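Local atomic coordinates of protein transport protein SEC16 (Saccharomyces cerevisiae, PDB entry 3MZK), a protein that helps initiate assembly of the COPII coat for transport vesicles leaving the endoplasmic reticulum and the selection of their cargo, and also takes part in autophagy. Residues B[25-30]-B[49-54]; B[58-63]-B[328-333]; B[64-69]-B[376-381]; B[83-88]-B[105-110]; B[332-337]-B[360-365]. One frame throughout, in Å; residues are numbered along the deposited sequence.

From the N terminus, contact 1 closes first, pairing strands 24-28 and 48-52 of a small sheet that lies away from the helical body. The chain then enters helix 61-65, whose neighbourhood opens two very long loops: contact 2 closes at the start of helix 330-344 and contact 3 on helix 372-387, and because their segments alternate the two cross. Contact 4, between helices 77-94 and 101-111, is a local closure within the span of both. Contact 5 begins on helix 330-344, where contact 2 ends, and joins it to helix 356-368 within the span of contact 3. Contacts 2 and 3 thus tie helix 61-65 and the loop after it to helices 330-344 and 372-387.

Contact 1. Residues B[25-30]-B[49-54]; sequences VVYAVP and KVTPID
Y27 lies against K49 and T51 on one face of an antiparallel strand pair. Its CG stands between the backbone N and the carbonyl carbon (chi1 64°), the crowded position for a side chain, and the end of the phenol comes nearer to strand 48-52 than its root does. K49 CB sits 4.0 Å above the Y27 ring plane, offset toward the rim. The extended lysine runs on past the phenol, with K49 CD 3.7 Å from Y27 OH, and delivers NZ to a polar side chain on the chain of another protein, where it is hydrogen-bonded. At the ring edge, in plane, T51 CG2 meets Y27 CE2 at 3.6 Å, and V25 CG1 lies in plane there too. The opposite face of the sheet carries V26 and V50, whose CG2 atoms touch at 3.8 Å. V25 with T51 and Y27 with K49 are hydrogen-bonded pairs, V26 with V50 the non-hydrogen-bonded pair between them; the K49 N to Y27 O bond is 3.0 Å long. Strand 16-19 flanks strand 24-28 on its other side, while K49 and V50 continue the ladder into a strand of the partner protein, consistent with the domain-invasion motif by which Sec16 supplies a three-stranded blade to the β-propeller of Sec13.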
# COMPACT_ATOMS: atom_id res chain seq x y z
N VAL B 25 -46.32 -30.55 31.81
CA VAL B 25 -45.98 -31.75 31.06
C VAL B 25 -46.88 -32.89 31.53
O VAL B 25 -47.35 -32.89 32.67
CB VAL B 25 -44.48 -32.06 31.23
CG1 VAL B 25 -44.23 -33.53 31.53
CG2 VAL B 25 -43.71 -31.63 29.98
N VAL B 26 -47.15 -33.84 30.65
CA VAL B 26 -47.90 -35.05 31.01
C VAL B 26 -47.04 -36.25 30.69
O VAL B 26 -46.49 -36.34 29.58
CB VAL B 26 -49.18 -35.23 30.17
CG1 VAL B 26 -50.02 -36.38 30.72
CG2 VAL B 26 -49.98 -33.96 30.16
N TYR B 27 -46.93 -37.18 31.63
CA TYR B 27 -46.24 -38.43 31.33
C TYR B 27 -46.83 -39.62 32.07
O TYR B 27 -47.58 -39.46 33.03
CB TYR B 27 -44.74 -38.32 31.63
CG TYR B 27 -44.43 -38.09 33.08
CD1 TYR B 27 -44.23 -39.15 33.95
CD2 TYR B 27 -44.34 -36.80 33.58
CE1 TYR B 27 -43.94 -38.93 35.28
CE2 TYR B 27 -44.06 -36.58 34.91
CZ TYR B 27 -43.86 -37.64 35.76
OH TYR B 27 -43.58 -37.41 37.08
N ALA B 28 -46.51 -40.81 31.58
CA ALA B 28 -46.89 -42.05 32.24
C ALA B 28 -45.74 -43.02 32.07
O ALA B 28 -45.20 -43.18 30.98
CB ALA B 28 -48.16 -42.61 31.64
N VAL B 29 -45.34 -43.65 33.16
CA VAL B 29 -44.23 -44.58 33.11
C VAL B 29 -44.68 -45.89 33.72
O VAL B 29 -44.99 -45.95 34.91
CB VAL B 29 -43.00 -44.03 33.84
CG1 VAL B 29 -41.81 -44.95 33.63
CG2 VAL B 29 -42.69 -42.63 33.35
N PRO B 30 -44.76 -46.94 32.89
CA PRO B 30 -45.19 -48.27 33.35
C PRO B 30 -44.32 -48.76 34.50
O PRO B 30 -43.12 -48.50 34.49
CB PRO B 30 -45.03 -49.13 32.11
CG PRO B 30 -45.28 -48.15 30.98
CD PRO B 30 -44.59 -46.90 31.43
N LYS B 49 -49.51 -38.56 35.17
CA LYS B 49 -49.10 -37.41 35.98
C LYS B 49 -48.95 -36.13 35.16
O LYS B 49 -48.50 -36.14 34.01
CB LYS B 49 -47.79 -37.69 36.72
CG LYS B 49 -47.89 -38.88 37.66
CD LYS B 49 -46.56 -39.24 38.30
CE LYS B 49 -46.70 -40.54 39.07
NZ LYS B 49 -45.57 -40.79 40.01
N VAL B 50 -49.33 -35.03 35.78
CA VAL B 50 -49.22 -33.72 35.15
C VAL B 50 -48.48 -32.79 36.08
O VAL B 50 -48.99 -32.39 37.12
CB VAL B 50 -50.60 -33.15 34.84
CG1 VAL B 50 -50.48 -31.70 34.39
CG2 VAL B 50 -51.28 -34.00 33.78
N THR B 51 -47.25 -32.45 35.70
CA THR B 51 -46.41 -31.60 36.53
C THR B 51 -45.82 -30.45 35.72
O THR B 51 -45.63 -30.56 34.50
CB THR B 51 -45.28 -32.40 37.18
OG1 THR B 51 -44.37 -31.49 37.82
CG2 THR B 51 -44.53 -33.19 36.14
N PRO B 52 -45.53 -29.33 36.39
CA PRO B 52 -44.88 -28.21 35.72
C PRO B 52 -43.57 -28.66 35.10
O PRO B 52 -42.96 -29.64 35.54
CB PRO B 52 -44.62 -27.23 36.85
CG PRO B 52 -45.72 -27.51 37.82
CD PRO B 52 -45.89 -29.00 37.78
N ILE B 53 -43.16 -27.95 34.06
CA ILE B 53 -42.04 -28.39 33.25
C ILE B 53 -40.73 -28.43 34.05
O ILE B 53 -39.90 -29.31 33.85
CB ILE B 53 -41.95 -27.53 31.97
CG1 ILE B 53 -40.87 -28.05 31.02
CG2 ILE B 53 -41.75 -26.06 32.31
CD1 ILE B 53 -40.89 -27.38 29.66
N ASP B 54 -40.58 -27.51 34.99
CA ASP B 54 -39.32 -27.39 35.75
C ASP B 54 -39.05 -28.46 36.82
O ASP B 54 -37.99 -28.43 37.44
CB ASP B 54 -39.18 -25.99 36.35
CG ASP B 54 -40.32 -25.63 37.27
OD1 ASP B 54 -40.97 -26.55 37.83
OD2 ASP B 54 -40.57 -24.41 37.44

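Contact 2. Residues B[58-63]-B[328-333]; sequences KPNDML and NTFESI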
# COMPACT_ATOMS: atom_id res chain seq x y z
N LYS B 58 -34.54 -28.81 34.79
CA LYS B 58 -33.92 -27.91 35.75
C LYS B 58 -33.51 -26.63 35.04
O LYS B 58 -32.61 -26.65 34.20
CB LYS B 58 -32.70 -28.57 36.39
N PRO B 59 -34.18 -25.51 35.36
CA PRO B 59 -33.93 -24.22 34.71
C PRO B 59 -32.51 -23.69 34.97
O PRO B 59 -31.83 -24.15 35.89
CB PRO B 59 -34.96 -23.29 35.37
CG PRO B 59 -36.01 -24.21 35.93
CD PRO B 59 -35.27 -25.44 36.35
N ASN B 60 -32.08 -22.73 34.15
CA ASN B 60 -30.76 -22.12 34.30
C ASN B 60 -30.85 -20.69 34.83
O ASN B 60 -31.59 -19.87 34.29
CB ASN B 60 -30.01 -22.11 32.97
CG ASN B 60 -29.52 -23.49 32.58
OD1 ASN B 60 -30.05 -24.50 33.02
ND2 ASN B 60 -28.48 -23.53 31.74
N ASP B 61 -30.10 -20.39 35.88
CA ASP B 61 -30.02 -19.02 36.37
C ASP B 61 -29.38 -18.16 35.29
O ASP B 61 -29.55 -16.94 35.27
CB ASP B 61 -29.23 -18.95 37.68
N MET B 62 -28.67 -18.81 34.38
CA MET B 62 -27.97 -18.12 33.29
C MET B 62 -28.92 -17.26 32.46
O MET B 62 -28.79 -16.04 32.43
CB MET B 62 -27.25 -19.14 32.39
CG MET B 62 -26.12 -18.55 31.56
SD MET B 62 -25.46 -19.69 30.33
CE MET B 62 -25.06 -21.10 31.36
N LEU B 63 -29.86 -17.90 31.78
CA LEU B 63 -30.84 -17.18 30.97
C LEU B 63 -31.67 -16.18 31.77
O LEU B 63 -32.08 -15.15 31.24
CB LEU B 63 -31.78 -18.15 30.25
CG LEU B 63 -31.17 -19.03 29.17
CD1 LEU B 63 -32.18 -20.06 28.70
CD2 LEU B 63 -30.68 -18.18 28.00
N ASN B 328 -28.24 -24.13 19.20
CA ASN B 328 -29.28 -24.44 20.19
C ASN B 328 -28.86 -24.26 21.65
O ASN B 328 -29.70 -24.09 22.53
CB ASN B 328 -29.83 -25.85 19.97
CG ASN B 328 -31.07 -25.87 19.10
OD1 ASN B 328 -31.89 -24.96 19.16
ND2 ASN B 328 -31.21 -26.92 18.29
N THR B 329 -27.56 -24.30 21.89
CA THR B 329 -27.04 -24.21 23.25
C THR B 329 -27.28 -22.81 23.85
O THR B 329 -27.24 -21.81 23.13
CB THR B 329 -25.54 -24.55 23.29
OG1 THR B 329 -24.78 -23.51 22.66
CG2 THR B 329 -25.27 -25.87 22.57
N PHE B 330 -27.53 -22.76 25.15
CA PHE B 330 -27.71 -21.48 25.83
C PHE B 330 -26.47 -20.60 25.70
O PHE B 330 -26.58 -19.39 25.46
CB PHE B 330 -28.08 -21.68 27.30
CG PHE B 330 -29.38 -22.39 27.51
CD1 PHE B 330 -30.22 -22.64 26.45
CD2 PHE B 330 -29.76 -22.80 28.78
CE1 PHE B 330 -31.43 -23.30 26.65
CE2 PHE B 330 -30.97 -23.46 28.99
CZ PHE B 330 -31.80 -23.71 27.91
N GLU B 331 -25.29 -21.20 25.85
CA GLU B 331 -24.03 -20.48 25.66
C GLU B 331 -24.03 -19.76 24.31
O GLU B 331 -23.72 -18.57 24.23
CB GLU B 331 -22.82 -21.42 25.75
CG GLU B 331 -22.62 -22.06 27.11
CD GLU B 331 -23.72 -23.05 27.46
OE1 GLU B 331 -24.21 -23.75 26.55
OE2 GLU B 331 -24.10 -23.12 28.66
N SER B 332 -24.39 -20.50 23.26
CA SER B 332 -24.44 -19.94 21.91
C SER B 332 -25.39 -18.75 21.82
O SER B 332 -25.06 -17.74 21.19
CB SER B 332 -24.85 -21.01 20.91
OG SER B 332 -24.89 -20.48 19.59
N ILE B 333 -26.56 -18.86 22.43
CA ILE B 333 -27.51 -17.76 22.41
C ILE B 333 -26.88 -16.49 22.97
O ILE B 333 -26.94 -15.43 22.36
CB ILE B 333 -28.77 -18.08 23.22
CG1 ILE B 333 -29.50 -19.28 22.62
CG2 ILE B 333 -29.70 -16.87 23.28
CD1 ILE B 333 -30.72 -19.69 23.41
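L63 and F330 both hold CG beside the backbone N, anti to the carbonyl carbon (chi1 -68° and -63°), and from there the two side chains meet at about a right angle. L63 CD1 stands 3.5 Å above the F330 ring plane, over its centre, so that this one methyl touches all six ring carbons in a CH-pi contact. N60 comes to the rim instead: its CG lies at the edge in the ring plane, its ND2 is 3.3 Å from F330 CD2, and the amide is turned steeply against the ring, 81° between planes. M62, bent at its last torsion, brings CE to 3.5 Å from E331 OE2; the glutamate starts off away from helix 61-65 but bends at chi2 to return its carboxylate. Behind F330, T329 N-caps helix 330-344, its OG1 accepting from S332 N at 3.1 Å. L365 of helix 356-368 also packs on F330, and a basic side chain on the chain of another protein makes a cation-pi contact with the ring. Apolar packing and the pi cloud of F330 therefore dominate, and with no hydrogen bond between 58-63 and 328-333, the docking of helix 61-65 here rests on shape more than on directional polar bonds.

Contact 3. Residues B[64-69]-B[376-381]; sequences KSFPGP and TKYTDY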
# COMPACT_ATOMS: atom_id res chain seq x y z
N LYS B 64 -31.91 -16.49 33.04
CA LYS B 64 -32.76 -15.65 33.89
C LYS B 64 -32.07 -14.36 34.31
O LYS B 64 -32.71 -13.32 34.45
CB LYS B 64 -33.23 -16.41 35.13
N SER B 65 -30.75 -14.43 34.50
CA SER B 65 -30.00 -13.30 35.02
C SER B 65 -29.48 -12.37 33.92
O SER B 65 -29.21 -11.19 34.17
CB SER B 65 -28.83 -13.79 35.87
OG SER B 65 -27.98 -14.65 35.13
N PHE B 66 -29.33 -12.90 32.71
CA PHE B 66 -28.83 -12.14 31.57
C PHE B 66 -29.58 -10.82 31.43
O PHE B 66 -30.82 -10.81 31.42
CB PHE B 66 -28.94 -12.97 30.29
CG PHE B 66 -28.25 -12.36 29.10
CD1 PHE B 66 -26.87 -12.20 29.09
CD2 PHE B 66 -28.97 -11.97 27.98
CE1 PHE B 66 -26.23 -11.65 27.98
CE2 PHE B 66 -28.34 -11.42 26.88
CZ PHE B 66 -26.96 -11.26 26.88
N PRO B 67 -28.84 -9.71 31.32
CA PRO B 67 -29.37 -8.34 31.26
C PRO B 67 -30.22 -8.06 30.02
O PRO B 67 -29.72 -7.45 29.09
CB PRO B 67 -28.11 -7.47 31.23
CG PRO B 67 -27.03 -8.33 31.80
CD PRO B 67 -27.37 -9.72 31.36
N GLY B 68 -31.47 -8.51 30.04
CA GLY B 68 -32.41 -8.25 28.95
C GLY B 68 -31.79 -8.35 27.57
O GLY B 68 -30.73 -8.95 27.40
N PRO B 69 -32.47 -7.77 26.57
CA PRO B 69 -31.92 -7.70 25.21
C PRO B 69 -30.81 -6.66 25.12
O PRO B 69 -31.07 -5.48 25.32
CB PRO B 69 -33.11 -7.24 24.37
CG PRO B 69 -34.32 -7.44 25.23
CD PRO B 69 -33.85 -7.26 26.63
N THR B 376 -41.26 -10.53 26.80
CA THR B 376 -41.81 -9.42 26.02
C THR B 376 -40.75 -8.37 25.74
O THR B 376 -40.79 -7.71 24.70
CB THR B 376 -43.02 -8.77 26.72
OG1 THR B 376 -42.64 -8.34 28.03
CG2 THR B 376 -44.16 -9.76 26.83
N LYS B 377 -39.80 -8.20 26.66
CA LYS B 377 -38.68 -7.29 26.42
C LYS B 377 -38.00 -7.64 25.11
O LYS B 377 -37.55 -6.76 24.39
CB LYS B 377 -37.67 -7.34 27.57
CG LYS B 377 -38.02 -6.47 28.76
CD LYS B 377 -36.87 -6.41 29.76
CE LYS B 377 -37.16 -5.43 30.88
NZ LYS B 377 -35.99 -5.27 31.79
N TYR B 378 -37.95 -8.93 24.81
CA TYR B 378 -37.33 -9.41 23.57
C TYR B 378 -38.25 -9.28 22.36
O TYR B 378 -37.85 -8.72 21.34
CB TYR B 378 -36.87 -10.86 23.72
CG TYR B 378 -35.43 -10.98 24.16
CD1 TYR B 378 -34.41 -11.09 23.22
CD2 TYR B 378 -35.09 -10.97 25.50
CE1 TYR B 378 -33.09 -11.18 23.61
CE2 TYR B 378 -33.77 -11.07 25.90
CZ TYR B 378 -32.77 -11.17 24.96
OH TYR B 378 -31.46 -11.27 25.36
N THR B 379 -39.47 -9.79 22.47
CA THR B 379 -40.41 -9.70 21.36
C THR B 379 -40.61 -8.25 20.92
O THR B 379 -40.65 -7.95 19.72
CB THR B 379 -41.78 -10.34 21.70
OG1 THR B 379 -42.47 -9.55 22.67
CG2 THR B 379 -41.58 -11.76 22.24
N ASP B 380 -40.71 -7.34 21.88
CA ASP B 380 -40.86 -5.92 21.57
C ASP B 380 -39.64 -5.38 20.82
O ASP B 380 -39.77 -4.80 19.74
CB ASP B 380 -41.11 -5.12 22.84
CG ASP B 380 -42.56 -5.20 23.30
OD1 ASP B 380 -43.33 -5.99 22.72
OD2 ASP B 380 -42.92 -4.47 24.24
N TYR B 381 -38.46 -5.57 21.40
CA TYR B 381 -37.23 -5.13 20.75
C TYR B 381 -37.10 -5.75 19.37
O TYR B 381 -36.73 -5.07 18.41
CB TYR B 381 -36.01 -5.48 21.60
CG TYR B 381 -34.70 -5.32 20.86
CD1 TYR B 381 -34.16 -4.06 20.63
CD2 TYR B 381 -34.01 -6.42 20.39
CE1 TYR B 381 -32.96 -3.91 19.95
CE2 TYR B 381 -32.82 -6.29 19.71
CZ TYR B 381 -32.30 -5.03 19.49
OH TYR B 381 -31.11 -4.89 18.81
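P69 lies over one face of the Y378 ring, with P69 CG 3.6 Å above the plane and offset toward the rim, a CH-pi contact. The same P69 CG is 3.4 Å from K377 O, and P69 CD rests on K377 CB at 3.9 Å, so the pyrrolidine sits against one side of helix 372-387, on K377 and Y378, with Y381 CD2 grazing its CB at 4.2 Å. At the far end of the phenol, Y378 OH meets F66 CE2 at 3.5 Å, in the plane of the F66 ring and at its edge, the two side chains crossing at about a right angle. Y378 OH is hydrogen-bonded to E337 OE1 of helix 330-344. The next shell fixes these groups. P67 centres an inverse gamma turn, and G68 follows with a positive phi of 39°, which turns the chain so that P69 faces helix 372-387. H362 meets Y378 edge-to-face, and W83 does the same with F66, while S65 OG is hydrogen-bonded to W83 NE1. L334 of helix 330-344 packs against F66 as well. The loop after helix 61-65 is thereby laid against helix 372-387, more than 300 residues further on, a doubling-back of the chain consistent with the helical ACE1 fold of this part of Sec16.

Contact 4. Residues B[83-88]-B[105-110]; sequences WMETTI and LLEMKL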
# COMPACT_ATOMS: atom_id res chain seq x y z
N TRP B 83 -22.35 -8.91 34.98
CA TRP B 83 -23.01 -10.19 34.77
C TRP B 83 -22.04 -11.25 34.24
O TRP B 83 -22.11 -12.41 34.63
CB TRP B 83 -24.20 -10.04 33.82
CG TRP B 83 -24.90 -11.33 33.53
CD1 TRP B 83 -25.95 -11.86 34.21
CD2 TRP B 83 -24.58 -12.26 32.49
NE1 TRP B 83 -26.32 -13.06 33.65
CE2 TRP B 83 -25.49 -13.33 32.59
CE3 TRP B 83 -23.62 -12.29 31.48
CZ2 TRP B 83 -25.46 -14.41 31.72
CZ3 TRP B 83 -23.59 -13.36 30.61
CH2 TRP B 83 -24.51 -14.42 30.74
N MET B 84 -21.14 -10.84 33.35
CA MET B 84 -20.13 -11.75 32.83
C MET B 84 -19.17 -12.21 33.92
O MET B 84 -18.84 -13.39 34.01
CB MET B 84 -19.35 -11.11 31.67
CG MET B 84 -20.23 -10.74 30.49
SD MET B 84 -19.36 -10.83 28.91
CE MET B 84 -18.97 -12.58 28.83
N GLU B 85 -18.70 -11.27 34.74
CA GLU B 85 -17.87 -11.61 35.88
C GLU B 85 -18.56 -12.69 36.71
O GLU B 85 -18.03 -13.79 36.91
CB GLU B 85 -17.62 -10.39 36.77
CG GLU B 85 -16.63 -9.37 36.24
CD GLU B 85 -16.48 -8.19 37.19
OE1 GLU B 85 -17.19 -8.16 38.22
OE2 GLU B 85 -15.66 -7.29 36.90
N THR B 86 -19.75 -12.36 37.20
CA THR B 86 -20.52 -13.27 38.04
C THR B 86 -20.66 -14.64 37.41
O THR B 86 -20.27 -15.65 38.01
CB THR B 86 -21.93 -12.72 38.28
OG1 THR B 86 -21.84 -11.39 38.81
CG2 THR B 86 -22.68 -13.61 39.26
N THR B 87 -21.21 -14.68 36.20
CA THR B 87 -21.47 -15.93 35.50
C THR B 87 -20.20 -16.76 35.36
O THR B 87 -20.19 -17.95 35.69
CB THR B 87 -22.06 -15.67 34.11
OG1 THR B 87 -23.25 -14.89 34.23
CG2 THR B 87 -22.39 -16.99 33.43
N ILE B 88 -19.14 -16.13 34.86
CA ILE B 88 -17.86 -16.79 34.66
C ILE B 88 -17.31 -17.38 35.96
O ILE B 88 -16.77 -18.48 35.98
CB ILE B 88 -16.82 -15.83 34.05
CG1 ILE B 88 -17.25 -15.40 32.65
CG2 ILE B 88 -15.45 -16.49 34.00
CD1 ILE B 88 -16.42 -14.29 32.07
N LEU B 105 -12.65 -14.55 26.45
CA LEU B 105 -12.30 -13.81 25.25
C LEU B 105 -13.33 -12.72 24.98
O LEU B 105 -12.98 -11.56 24.74
CB LEU B 105 -12.19 -14.75 24.06
CG LEU B 105 -11.97 -14.07 22.71
CD1 LEU B 105 -10.72 -13.21 22.76
CD2 LEU B 105 -11.87 -15.10 21.59
N LEU B 106 -14.60 -13.11 25.01
CA LEU B 106 -15.69 -12.16 24.81
C LEU B 106 -15.72 -11.08 25.88
O LEU B 106 -16.05 -9.92 25.61
CB LEU B 106 -17.03 -12.90 24.75
CG LEU B 106 -17.31 -13.64 23.44
CD1 LEU B 106 -18.55 -14.51 23.57
CD2 LEU B 106 -17.46 -12.67 22.29
N GLU B 107 -15.35 -11.45 27.11
CA GLU B 107 -15.29 -10.48 28.20
C GLU B 107 -14.24 -9.41 27.91
O GLU B 107 -14.51 -8.22 28.06
CB GLU B 107 -14.99 -11.17 29.53
CG GLU B 107 -15.18 -10.27 30.73
CD GLU B 107 -14.74 -10.93 32.03
OE1 GLU B 107 -13.87 -11.83 31.98
OE2 GLU B 107 -15.27 -10.55 33.09
N MET B 108 -13.05 -9.83 27.50
CA MET B 108 -12.00 -8.88 27.12
C MET B 108 -12.48 -7.90 26.07
O MET B 108 -12.40 -6.68 26.25
CB MET B 108 -10.77 -9.61 26.57
CG MET B 108 -9.99 -10.42 27.57
SD MET B 108 -8.51 -11.09 26.80
CE MET B 108 -7.80 -9.60 26.12
N LYS B 109 -12.97 -8.43 24.95
CA LYS B 109 -13.37 -7.60 23.82
C LYS B 109 -14.49 -6.66 24.23
O LYS B 109 -14.67 -5.60 23.64
CB LYS B 109 -13.79 -8.48 22.65
CG LYS B 109 -12.70 -9.43 22.18
CD LYS B 109 -13.18 -10.33 21.04
CE LYS B 109 -12.85 -9.75 19.67
NZ LYS B 109 -13.55 -8.47 19.40
N LEU B 110 -15.22 -7.05 25.26
CA LEU B 110 -16.31 -6.22 25.76
C LEU B 110 -15.76 -5.02 26.53
O LEU B 110 -16.43 -4.00 26.68
CB LEU B 110 -17.24 -7.05 26.64
CG LEU B 110 -18.39 -6.30 27.31
CD1 LEU B 110 -19.32 -5.71 26.27
CD2 LEU B 110 -19.14 -7.23 28.24
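E107 and M84, the residues with the most surface buried here, face one another between helices 77-94 and 101-111. E107 keeps CG anti to the backbone N (chi1 -169°) and stays extended beyond it, which carries its carboxylate across to helix 77-94. There the two oxygens part company: OE1 rests 3.5 Å from I88 CD1, and OE2 lies 3.6 Å from E85 CG. M84 answers from the other helix with a chain bent at chi2 and chi3, its SD 3.7 Å from L110 CD2 and 4.1 Å from E107 CA, and its CE turned back toward the E107 backbone. The helix segments run almost antiparallel, 162° between directions and 10.8 Å between axes, making a helical hairpin of the kind from which α-solenoids are built. Helices 294-303 and 330-344 back it on the 101-111 side, through L105 and L106 respectively. E85 and E107 bring like charges near each other, with E85 OE2 5.0 Å from E107 OE2 and the carboxylate planes steeply inclined; the exposed position of E85 would let solvent screen any repulsion.

Contact 5. Residues B[332-337]-B[360-365]; sequences SILWDE and IYHASL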
# COMPACT_ATOMS: atom_id res chain seq x y z
N SER B 332 -24.39 -20.50 23.26
CA SER B 332 -24.44 -19.94 21.91
C SER B 332 -25.39 -18.75 21.82
O SER B 332 -25.06 -17.74 21.19
CB SER B 332 -24.85 -21.01 20.91
OG SER B 332 -24.89 -20.48 19.59
N ILE B 333 -26.56 -18.86 22.43
CA ILE B 333 -27.51 -17.76 22.41
C ILE B 333 -26.88 -16.49 22.97
O ILE B 333 -26.94 -15.43 22.36
CB ILE B 333 -28.77 -18.08 23.22
CG1 ILE B 333 -29.50 -19.28 22.62
CG2 ILE B 333 -29.70 -16.87 23.28
CD1 ILE B 333 -30.72 -19.69 23.41
N LEU B 334 -26.29 -16.62 24.15
CA LEU B 334 -25.71 -15.49 24.86
C LEU B 334 -24.42 -15.00 24.20
O LEU B 334 -24.26 -13.81 23.94
CB LEU B 334 -25.47 -15.85 26.33
CG LEU B 334 -26.71 -16.33 27.10
CD1 LEU B 334 -26.35 -16.76 28.51
CD2 LEU B 334 -27.78 -15.25 27.14
N TRP B 335 -23.50 -15.92 23.93
CA TRP B 335 -22.28 -15.56 23.23
C TRP B 335 -22.60 -14.80 21.95
O TRP B 335 -22.05 -13.72 21.72
CB TRP B 335 -21.46 -16.80 22.90
CG TRP B 335 -20.83 -17.42 24.09
CD1 TRP B 335 -20.62 -16.84 25.30
CD2 TRP B 335 -20.35 -18.76 24.21
NE1 TRP B 335 -20.02 -17.73 26.16
CE2 TRP B 335 -19.85 -18.92 25.51
CE3 TRP B 335 -20.29 -19.85 23.33
CZ2 TRP B 335 -19.29 -20.11 25.96
CZ3 TRP B 335 -19.74 -21.04 23.77
CH2 TRP B 335 -19.25 -21.16 25.08
N ASP B 336 -23.48 -15.35 21.13
CA ASP B 336 -23.83 -14.71 19.87
C ASP B 336 -24.35 -13.28 20.07
O ASP B 336 -23.97 -12.38 19.31
CB ASP B 336 -24.84 -15.54 19.08
CG ASP B 336 -24.19 -16.72 18.40
OD1 ASP B 336 -22.95 -16.70 18.23
OD2 ASP B 336 -24.91 -17.68 18.03
N GLU B 337 -25.18 -13.07 21.07
CA GLU B 337 -25.72 -11.73 21.30
C GLU B 337 -24.66 -10.77 21.85
O GLU B 337 -24.64 -9.59 21.49
CB GLU B 337 -26.95 -11.75 22.21
CG GLU B 337 -27.56 -10.37 22.38
CD GLU B 337 -28.95 -10.42 22.97
OE1 GLU B 337 -29.50 -11.53 23.14
OE2 GLU B 337 -29.50 -9.33 23.25
N ILE B 360 -35.33 -15.01 18.56
CA ILE B 360 -36.73 -15.38 18.73
C ILE B 360 -36.81 -16.68 19.51
O ILE B 360 -37.64 -16.84 20.41
CB ILE B 360 -37.44 -15.53 17.38
CG1 ILE B 360 -37.36 -14.23 16.58
CG2 ILE B 360 -38.89 -15.95 17.57
CD1 ILE B 360 -38.02 -14.32 15.23
N TYR B 361 -35.94 -17.61 19.15
CA TYR B 361 -35.83 -18.88 19.85
C TYR B 361 -35.47 -18.65 21.32
O TYR B 361 -35.90 -19.39 22.20
CB TYR B 361 -34.79 -19.75 19.16
CG TYR B 361 -34.19 -20.85 19.99
CD1 TYR B 361 -34.96 -21.90 20.45
CD2 TYR B 361 -32.83 -20.86 20.27
CE1 TYR B 361 -34.40 -22.92 21.20
CE2 TYR B 361 -32.26 -21.87 21.01
CZ TYR B 361 -33.05 -22.90 21.47
OH TYR B 361 -32.47 -23.90 22.20
N HIS B 362 -34.68 -17.61 21.56
CA HIS B 362 -34.30 -17.21 22.90
C HIS B 362 -35.56 -16.80 23.66
O HIS B 362 -35.83 -17.30 24.75
CB HIS B 362 -33.29 -16.05 22.84
CG HIS B 362 -32.78 -15.60 24.17
ND1 HIS B 362 -31.99 -14.48 24.32
CD2 HIS B 362 -32.94 -16.12 25.41
CE1 HIS B 362 -31.69 -14.33 25.60
NE2 HIS B 362 -32.25 -15.31 26.28
N ALA B 363 -36.34 -15.89 23.07
CA ALA B 363 -37.60 -15.45 23.66
C ALA B 363 -38.54 -16.63 23.94
O ALA B 363 -39.23 -16.66 24.94
CB ALA B 363 -38.29 -14.44 22.76
N SER B 364 -38.55 -17.59 23.02
CA SER B 364 -39.35 -18.80 23.20
C SER B 364 -38.90 -19.57 24.44
O SER B 364 -39.72 -20.08 25.19
CB SER B 364 -39.25 -19.68 21.96
OG SER B 364 -40.18 -20.74 21.99
N LEU B 365 -37.59 -19.64 24.64
CA LEU B 365 -37.03 -20.34 25.79
C LEU B 365 -37.39 -19.67 27.11
O LEU B 365 -37.53 -20.34 28.14
CB LEU B 365 -35.51 -20.46 25.67
CG LEU B 365 -35.05 -21.60 24.76
CD1 LEU B 365 -33.56 -21.50 24.52
CD2 LEU B 365 -35.41 -22.94 25.37
O HOH W 1 -30.00 -13.70 21.82
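I333 lays its CG2 over one face of the H362 imidazole, 3.3 Å above the plane and offset toward the rim, where it is nearest to H362 CG. That branch stands anti to the backbone N of I333; the other branch leads to CD1, which packs against both Y361 and L365, 3.6 Å from Y361 CE2 and 3.5 Å from L365 CD1. Within the partner helix L365 CD1 also covers a face of the Y361 ring, so isoleucine and leucine methyls crowd about the same phenol. Y361 OH is hydrogen-bonded to N328 O, just ahead of helix 330-344. The two helix segments lie 10.9 Å apart and run at 134°, the oblique antiparallel packing of successive helices in a solenoid-like bundle; helix 61-65 lies against it, with M62 on L334 and L63 on H362. H362, whose CB points toward helix 330-344, has CG anti to the backbone N (chi1 -177°). E337 reaches it as an extended chain, its OE1 4.0 Å from H362 ND1 and near the imidazole plane. A water spans this gap, donating to E337 OE1 at 2.6 Å and lying 3.3 Å from H362 ND1. Besides its link to Y378, the buried carboxylate accepts from L70 N through OE2, polar company that would tend to steady a negative charge. Y361 and L365 also pack against polar side chains on the chain of another protein.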